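Local coordinates for protein glycerate 2-kinase (Pyrococcus horikoshii, PDB 1X3L) that catalyses the ATP-dependent phosphorylation of D-glycerate to 2-phosphoglycerate, working with magnesium and accepting other nucleotides or pyrophosphate as phosphate donor, at residues A20-Y24 / G422-N426; V40-F45 / H261-I265; I129-S134 / I205-T210. The contacts are given in a common frame with arbitrary orientation. Residue numbers count along the deposited sequence, not the author numbering.

Interaction 1: A20-Y24 / G422-N426; sequences AADPY and GTNVN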
loop_
_atom_site.group_PDB
_atom_site.type_symbol
_atom_site.label_atom_id
_atom_site.label_comp_id
_atom_site.label_asym_id
_atom_site.label_seq_id
_atom_site.Cartn_x
_atom_site.Cartn_y
_atom_site.Cartn_z
ATOM N N ALA A 20 9.064 -3.168 -8.873
ATOM C CA ALA A 20 9.434 -2.081 -7.967
ATOM C C ALA A 20 8.588 -2.112 -6.691
ATOM O O ALA A 20 8.933 -1.474 -5.693
ATOM C CB ALA A 20 9.271 -0.737 -8.670
ATOM N N ALA A 21 7.477 -2.848 -6.731
ATOM C CA ALA A 21 6.594 -2.955 -5.574
ATOM C C ALA A 21 6.763 -4.282 -4.835
ATOM O O ALA A 21 6.134 -4.502 -3.800
ATOM C CB ALA A 21 5.140 -2.776 -6.001
ATOM N N ASP A 22 7.603 -5.166 -5.364
ATOM C CA ASP A 22 7.845 -6.453 -4.720
ATOM C C ASP A 22 8.523 -6.199 -3.377
ATOM O O ASP A 22 9.578 -5.560 -3.321
ATOM C CB ASP A 22 8.747 -7.332 -5.589
ATOM C CG ASP A 22 9.056 -8.662 -4.934
ATOM O OD1 ASP A 22 8.108 -9.434 -4.700
ATOM O OD2 ASP A 22 10.240 -8.935 -4.642
ATOM N N PRO A 23 7.935 -6.702 -2.277
ATOM C CA PRO A 23 8.518 -6.493 -0.946
ATOM C C PRO A 23 9.995 -6.867 -0.849
ATOM O O PRO A 23 10.806 -6.082 -0.359
ATOM C CB PRO A 23 7.631 -7.343 -0.043
ATOM C CG PRO A 23 6.294 -7.271 -0.735
ATOM C CD PRO A 23 6.684 -7.476 -2.183
ATOM N N TYR A 24 10.342 -8.060 -1.321
ATOM C CA TYR A 24 11.727 -8.512 -1.284
ATOM C C TYR A 24 12.632 -7.581 -2.106
ATOM O O TYR A 24 13.624 -7.059 -1.594
ATOM C CB TYR A 24 11.826 -9.946 -1.818
ATOM C CG TYR A 24 13.221 -10.516 -1.768
ATOM C CD1 TYR A 24 13.751 -11.019 -0.578
ATOM C CD2 TYR A 24 14.029 -10.521 -2.905
ATOM C CE1 TYR A 24 15.052 -11.511 -0.520
ATOM C CE2 TYR A 24 15.330 -11.008 -2.858
ATOM C CZ TYR A 24 15.834 -11.501 -1.661
ATOM O OH TYR A 24 17.124 -11.968 -1.610
ATOM N N GLY A 422 2.026 -10.718 -4.976
ATOM C CA GLY A 422 2.763 -10.648 -3.728
ATOM C C GLY A 422 2.924 -9.246 -3.163
ATOM O O GLY A 422 3.776 -9.014 -2.304
ATOM N N THR A 423 2.118 -8.299 -3.634
ATOM C CA THR A 423 2.208 -6.934 -3.125
ATOM C C THR A 423 0.940 -6.125 -3.378
ATOM O O THR A 423 -0.052 -6.649 -3.895
ATOM C CB THR A 423 3.409 -6.190 -3.746
ATOM O OG1 THR A 423 3.527 -4.894 -3.143
ATOM C CG2 THR A 423 3.233 -6.047 -5.258
ATOM N N ASN A 424 0.973 -4.851 -3.001
ATOM C CA ASN A 424 -0.169 -3.972 -3.197
ATOM C C ASN A 424 0.156 -2.503 -2.971
ATOM O O ASN A 424 0.319 -2.055 -1.834
ATOM C CB ASN A 424 -1.328 -4.384 -2.278
ATOM C CG ASN A 424 -2.525 -3.447 -2.385
ATOM O OD1 ASN A 424 -2.713 -2.770 -3.394
ATOM N ND2 ASN A 424 -3.347 -3.418 -1.342
ATOM N N VAL A 425 0.267 -1.760 -4.067
ATOM C CA VAL A 425 0.524 -0.330 -3.991
ATOM C C VAL A 425 -0.538 0.357 -4.840
ATOM O O VAL A 425 -0.308 1.410 -5.428
ATOM C CB VAL A 425 1.943 0.042 -4.488
ATOM C CG1 VAL A 425 2.984 -0.556 -3.542
ATOM C CG2 VAL A 425 2.159 -0.453 -5.903
ATOM N N ASN A 426 -1.707 -0.276 -4.888
ATOM C CA ASN A 426 -2.904 0.179 -5.605
ATOM C C ASN A 426 -2.741 0.137 -7.137
ATOM O O ASN A 426 -2.000 -0.666 -7.688
ATOM C CB ASN A 426 -3.216 1.606 -5.154
ATOM C CG ASN A 426 -3.740 1.582 -3.742
ATOM O OD1 ASN A 426 -4.563 0.750 -3.369
ATOM N ND2 ASN A 426 -3.237 2.530 -2.934
#
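Thr423 makes the hydrogen bond of this small contact, in which 195 Å² is buried on the two sides together, and Ala21 is its most covered residue (64 Å²). With chi1 at -175° (t), Thr423 OG1 is sent to the carbonyl of Ala21 and donates a short hydrogen bond of 2.7 Å to Ala21 O. The methyl of the same side chain is used as well: Thr423 CG2 lies 3.9 Å from Ala21 CB, so one rotamer serves a polar and an apolar partner. Ala21 CB, whose bond from CA points toward the other segment, also meets Val425 CG2 at 3.8 Å, with Val425 in the m rotamer. The CA-to-CB bond of Pro23 points sideways, and Pro23 CD makes van der Waals contact with Gly422 O (3.3 Å) and Thr423 CB (3.8 Å). Gly422 has a phi of 73°, which favours glycine.

Asp22 CA and Thr423 CA, 5.9 Å apart, are the nearest pair of CA atoms across the segments, yet the CA-to-CB bond of Asp22 points away. In the t rotamer its OD2 accepts from the backbone N of Arg25, so Asp22 is the N-cap of helix 23-30. The CA-to-CB bond of Asn424 also points away; Asn424 OD1 accepts from Asn426 N at 3.1 Å (158°), an Asx turn just before strand 427-435.

The contact thus joins the start of helix 23-30 to the loop between strands 415-416 and 427-435, bringing the DUF4147 and MOFRL parts of the chain together. Ala21 and Val425 both rest on Ser271 of helix 268-281, while Pro23 packs on Glu62 and Met63 of helix 60-70.

Interaction 2: V40-F45 / H261-I265; sequences VQGKEF and HNFLI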
loop_
_atom_site.group_PDB
_atom_site.type_symbol
_atom_site.label_atom_id
_atom_site.label_comp_id
_atom_site.label_asym_id
_atom_site.label_seq_id
_atom_site.Cartn_x
_atom_site.Cartn_y
_atom_site.Cartn_z
ATOM N N VAL A 40 20.554 3.428 3.230
ATOM C CA VAL A 40 19.130 3.357 2.930
ATOM C C VAL A 40 18.663 4.587 2.163
ATOM O O VAL A 40 18.598 5.692 2.709
ATOM C CB VAL A 40 18.310 3.228 4.228
ATOM C CG1 VAL A 40 16.851 2.963 3.901
ATOM C CG2 VAL A 40 18.876 2.114 5.079
ATOM N N GLN A 41 18.331 4.383 0.893
ATOM C CA GLN A 41 17.890 5.468 0.026
ATOM C C GLN A 41 18.840 6.659 0.167
ATOM O O GLN A 41 18.409 7.806 0.260
ATOM C CB GLN A 41 16.450 5.890 0.373
ATOM C CG GLN A 41 15.430 4.750 0.281
ATOM C CD GLN A 41 13.984 5.230 0.314
ATOM O OE1 GLN A 41 13.624 6.107 1.095
ATOM N NE2 GLN A 41 13.145 4.640 -0.532
ATOM N N GLY A 42 20.139 6.375 0.198
ATOM C CA GLY A 42 21.124 7.439 0.314
ATOM C C GLY A 42 21.627 7.746 1.714
ATOM O O GLY A 42 22.769 8.175 1.877
ATOM N N LYS A 43 20.784 7.540 2.723
ATOM C CA LYS A 43 21.157 7.806 4.112
ATOM C C LYS A 43 22.101 6.712 4.602
ATOM O O LYS A 43 21.747 5.532 4.612
ATOM C CB LYS A 43 19.903 7.849 4.991
ATOM C CG LYS A 43 20.118 8.383 6.403
ATOM C CD LYS A 43 20.367 9.888 6.409
ATOM C CE LYS A 43 20.425 10.441 7.831
ATOM N NZ LYS A 43 21.531 9.845 8.637
ATOM N N GLU A 44 23.300 7.109 5.018
ATOM C CA GLU A 44 24.301 6.153 5.483
ATOM C C GLU A 44 24.292 5.936 6.994
ATOM O O GLU A 44 24.174 6.884 7.768
ATOM C CB GLU A 44 25.694 6.612 5.041
ATOM C CG GLU A 44 26.769 5.542 5.164
ATOM C CD GLU A 44 28.142 6.035 4.737
ATOM O OE1 GLU A 44 28.253 6.609 3.631
ATOM O OE2 GLU A 44 29.111 5.839 5.505
ATOM N N PHE A 45 24.411 4.677 7.404
ATOM C CA PHE A 45 24.439 4.318 8.818
ATOM C C PHE A 45 25.625 3.403 9.073
ATOM O O PHE A 45 25.866 2.463 8.314
ATOM C CB PHE A 45 23.165 3.575 9.237
ATOM C CG PHE A 45 21.904 4.340 8.996
ATOM C CD1 PHE A 45 21.287 4.315 7.750
ATOM C CD2 PHE A 45 21.333 5.095 10.013
ATOM C CE1 PHE A 45 20.114 5.034 7.520
ATOM C CE2 PHE A 45 20.162 5.818 9.794
ATOM C CZ PHE A 45 19.552 5.786 8.545
ATOM N N HIS A 261 14.499 6.438 11.981
ATOM C CA HIS A 261 14.284 6.957 10.639
ATOM C C HIS A 261 13.269 6.144 9.844
ATOM O O HIS A 261 13.377 4.927 9.733
ATOM C CB HIS A 261 15.618 6.972 9.899
ATOM C CG HIS A 261 16.732 7.582 10.690
ATOM N ND1 HIS A 261 17.007 8.932 10.671
ATOM C CD2 HIS A 261 17.611 7.031 11.559
ATOM C CE1 HIS A 261 18.010 9.187 11.492
ATOM N NE2 HIS A 261 18.395 8.050 12.044
ATOM N N ASN A 262 12.291 6.838 9.281
ATOM C CA ASN A 262 11.252 6.196 8.495
ATOM C C ASN A 262 11.516 6.343 7.003
ATOM O O ASN A 262 11.762 7.444 6.511
ATOM C CB ASN A 262 9.893 6.792 8.857
ATOM C CG ASN A 262 9.439 6.393 10.250
ATOM O OD1 ASN A 262 9.099 5.235 10.492
ATOM N ND2 ASN A 262 9.443 7.347 11.174
ATOM N N PHE A 263 11.474 5.217 6.300
ATOM C CA PHE A 263 11.697 5.177 4.861
ATOM C C PHE A 263 10.525 4.467 4.186
ATOM O O PHE A 263 10.131 3.374 4.595
ATOM C CB PHE A 263 12.980 4.403 4.532
ATOM C CG PHE A 263 14.224 4.983 5.149
ATOM C CD1 PHE A 263 14.934 5.995 4.502
ATOM C CD2 PHE A 263 14.688 4.517 6.378
ATOM C CE1 PHE A 263 16.092 6.531 5.070
ATOM C CE2 PHE A 263 15.844 5.044 6.956
ATOM C CZ PHE A 263 16.548 6.052 6.301
ATOM N N LEU A 264 9.963 5.095 3.163
ATOM C CA LEU A 264 8.875 4.494 2.409
ATOM C C LEU A 264 9.619 3.868 1.228
ATOM O O LEU A 264 10.192 4.587 0.405
ATOM C CB LEU A 264 7.892 5.579 1.944
ATOM C CG LEU A 264 6.655 5.137 1.148
ATOM C CD1 LEU A 264 5.857 4.102 1.931
ATOM C CD2 LEU A 264 5.791 6.362 0.838
ATOM N N ILE A 265 9.628 2.540 1.149
ATOM C CA ILE A 265 10.373 1.863 0.087
ATOM C C ILE A 265 9.571 1.216 -1.041
ATOM O O ILE A 265 10.143 0.693 -1.998
ATOM C CB ILE A 265 11.316 0.803 0.687
ATOM C CG1 ILE A 265 10.499 -0.357 1.269
ATOM C CG2 ILE A 265 12.168 1.443 1.781
ATOM C CD1 ILE A 265 11.327 -1.575 1.619
HETATM O O HOH W 1 11.427 7.450 2.148
#
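Val40, the last residue of strand 37-40, directs CG1 onto the ring of Phe263: the methyl sits 3.5 Å from the Phe263 ring centroid and 8° off its normal, a well-centred CH-pi contact. At Gln41 the chain enters a tight turn and the side chain reaches across to strand 261-265. Gln41 NE2 donates to Leu264 O (3.1 Å, 144°), and Gln41 OE1 receives a hydrogen bond from a water at 2.8 Å, which in turn accepts from Leu264 N at 3.0 Å. The amide therefore satisfies Leu264 O directly and Leu264 N through the water.

Val40 to Lys43 form a type I' turn, closed by Val40 N to Lys43 O (2.8 Å) and Lys43 N to Val40 O (2.9 Å). This is a beta hairpin with a two-residue loop (Gln41-Gly42), packed through side chains on one face of the six-stranded parallel sheet, over its outermost strand 260-266; the axes of 43-45 and 261-265 come within 11.1 Å at 132°. Gly42, at phi 96° and psi -31°, takes the second corner, where a CB would jam against the preceding carbonyl.

Beyond the turn, Lys43 CB touches the edge of the Phe263 ring at CZ (4.0 Å). Phe45 CZ meets Phe263 CZ at 3.8 Å, and the edge of Phe45 is turned to the face of His261 in an offset edge-to-face pair, centroids 5.1 Å apart and planes at 63°.

Interaction 3: I129-S134 / I205-T210; sequences ISGGGS and IASGPT. With SO4 (sulfate ion), chain B.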
loop_
_atom_site.group_PDB
_atom_site.type_symbol
_atom_site.label_atom_id
_atom_site.label_comp_id
_atom_site.label_asym_id
_atom_site.label_seq_id
_atom_site.Cartn_x
_atom_site.Cartn_y
_atom_site.Cartn_z
ATOM N N ILE A 129 7.497 -2.696 7.927
ATOM C CA ILE A 129 6.050 -2.543 7.949
ATOM C C ILE A 129 5.341 -2.701 6.600
ATOM O O ILE A 129 5.760 -2.142 5.584
ATOM C CB ILE A 129 5.680 -1.164 8.543
ATOM C CG1 ILE A 129 6.427 -0.955 9.865
ATOM C CG2 ILE A 129 4.172 -1.077 8.774
ATOM C CD1 ILE A 129 6.227 0.435 10.490
ATOM N N SER A 130 4.259 -3.474 6.609
ATOM C CA SER A 130 3.450 -3.702 5.415
ATOM C C SER A 130 1.978 -3.756 5.816
ATOM O O SER A 130 1.642 -3.549 6.984
ATOM C CB SER A 130 3.871 -4.989 4.697
ATOM O OG SER A 130 3.944 -6.091 5.584
ATOM N N GLY A 131 1.107 -4.025 4.847
ATOM C CA GLY A 131 -0.321 -4.065 5.112
ATOM C C GLY A 131 -0.787 -5.064 6.153
ATOM O O GLY A 131 -0.223 -6.151 6.280
ATOM N N GLY A 132 -1.820 -4.685 6.902
ATOM C CA GLY A 132 -2.369 -5.560 7.927
ATOM C C GLY A 132 -1.693 -5.488 9.288
ATOM O O GLY A 132 -2.069 -6.209 10.217
ATOM N N GLY A 133 -0.701 -4.612 9.415
ATOM C CA GLY A 133 0.012 -4.477 10.672
ATOM C C GLY A 133 -0.801 -4.095 11.900
ATOM O O GLY A 133 -0.390 -4.396 13.020
ATOM N N SER A 134 -1.944 -3.441 11.716
ATOM C CA SER A 134 -2.762 -3.033 12.859
ATOM C C SER A 134 -3.348 -4.201 13.646
ATOM O O SER A 134 -3.302 -4.206 14.876
ATOM C CB SER A 134 -3.900 -2.111 12.413
ATOM O OG SER A 134 -3.406 -0.845 12.022
ATOM N N ILE A 205 -0.892 3.714 8.124
ATOM C CA ILE A 205 -0.327 2.381 7.912
ATOM C C ILE A 205 0.044 1.670 9.218
ATOM O O ILE A 205 0.938 2.105 9.947
ATOM C CB ILE A 205 0.906 2.447 6.984
ATOM C CG1 ILE A 205 0.501 3.062 5.637
ATOM C CG2 ILE A 205 1.473 1.053 6.775
ATOM C CD1 ILE A 205 1.646 3.216 4.657
ATOM N N ALA A 206 -0.660 0.573 9.498
ATOM C CA ALA A 206 -0.452 -0.224 10.706
ATOM C C ALA A 206 -0.667 0.627 11.955
ATOM O O ALA A 206 -0.265 0.249 13.054
ATOM C CB ALA A 206 0.955 -0.823 10.717
ATOM N N SER A 207 -1.308 1.777 11.770
ATOM C CA SER A 207 -1.587 2.706 12.860
ATOM C C SER A 207 -0.344 3.458 13.333
ATOM O O SER A 207 -0.228 3.816 14.503
ATOM C CB SER A 207 -2.245 1.971 14.029
ATOM O OG SER A 207 -3.542 1.527 13.663
ATOM N N GLY A 208 0.575 3.688 12.397
ATOM C CA GLY A 208 1.799 4.425 12.668
ATOM C C GLY A 208 2.541 4.139 13.957
ATOM O O GLY A 208 2.683 5.030 14.797
ATOM N N PRO A 209 3.048 2.911 14.137
ATOM C CA PRO A 209 3.782 2.546 15.351
ATOM C C PRO A 209 5.146 3.236 15.476
ATOM O O PRO A 209 5.722 3.275 16.565
ATOM C CB PRO A 209 3.902 1.023 15.234
ATOM C CG PRO A 209 3.988 0.815 13.745
ATOM C CD PRO A 209 2.911 1.753 13.232
ATOM N N THR A 210 5.658 3.783 14.374
ATOM C CA THR A 210 6.958 4.463 14.395
ATOM C C THR A 210 6.907 5.921 13.914
ATOM O O THR A 210 7.947 6.541 13.672
ATOM C CB THR A 210 8.012 3.717 13.533
ATOM O OG1 THR A 210 7.678 3.842 12.145
ATOM C CG2 THR A 210 8.058 2.241 13.901
HETATM S S SO4 B . -3.533 -1.565 8.206
HETATM O O1 SO4 B . -3.091 -0.242 8.676
HETATM O O2 SO4 B . -4.975 -1.505 7.914
HETATM O O3 SO4 B . -3.278 -2.588 9.237
HETATM O O4 SO4 B . -2.797 -1.929 6.982
#
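A sulfate ion sits where the two segments meet, held largely by backbone N-H groups: Gly132 N to O4 (2.9 Å, 163°), Ser134 N to O3 (2.9 Å, 164°) and, from the other segment, Ala206 N to O1 (2.7 Å, 145°). Ser134 OG lies between the anion, at weak bonding distance, and Ser207 OG, with which it shares a hydrogen bond of 2.9 Å.

The two backbones come close, Ser134 CA and Ala206 CA being 4.2 Å apart. Gly133 makes this possible: its CA is 3.8 Å from Ala206 CB, with which a CB on Gly133 would clash at 2.6 Å. On the apolar side Ile129 packs with CG2 3.8 Å from Ala206 CB and 4.0 Å from Ile205 CG2, and CD1 4.0 Å from Pro209 CG.

A type II turn from Ser130 to Gly133 leads from strand 124-129 into helix 133-136, with Gly132 as N-cap. A glycine-rich loop presenting N-H groups at a helix start is a classic anion-binding arrangement; the side-chain positions of Gly133 and Lys58, a probable substrate-binding residue, are about 8 Å apart, and the sulfate, probably from the crystallisation liquor, may mimic a phosphate group, consistent with a place near the substrate site.

In the fold
Along the chain the contacts are enclosed one within another: interaction 1 spans the widest interval, interaction 2 falls within it and interaction 3 within that. Their centres are 18 Å (1 and 2), 15 Å (1 and 3) and 18 Å (2 and 3) apart. The parallel sheet connects the last two through strands 124-129 and 260-266; they touch where Asn262 OD1 lies 2.6 Å from Thr210 OG1. Interaction 1 joins the DUF4147 and MOFRL parts, and helix 23-30, which starts there, also packs against interaction 2. The side-chain positions of Pro23 and Gly133 each lie about 8 Å from the Lys58 side chain, near the probable substrate site; interaction 2 packs the hairpin on the sheet face, farther away.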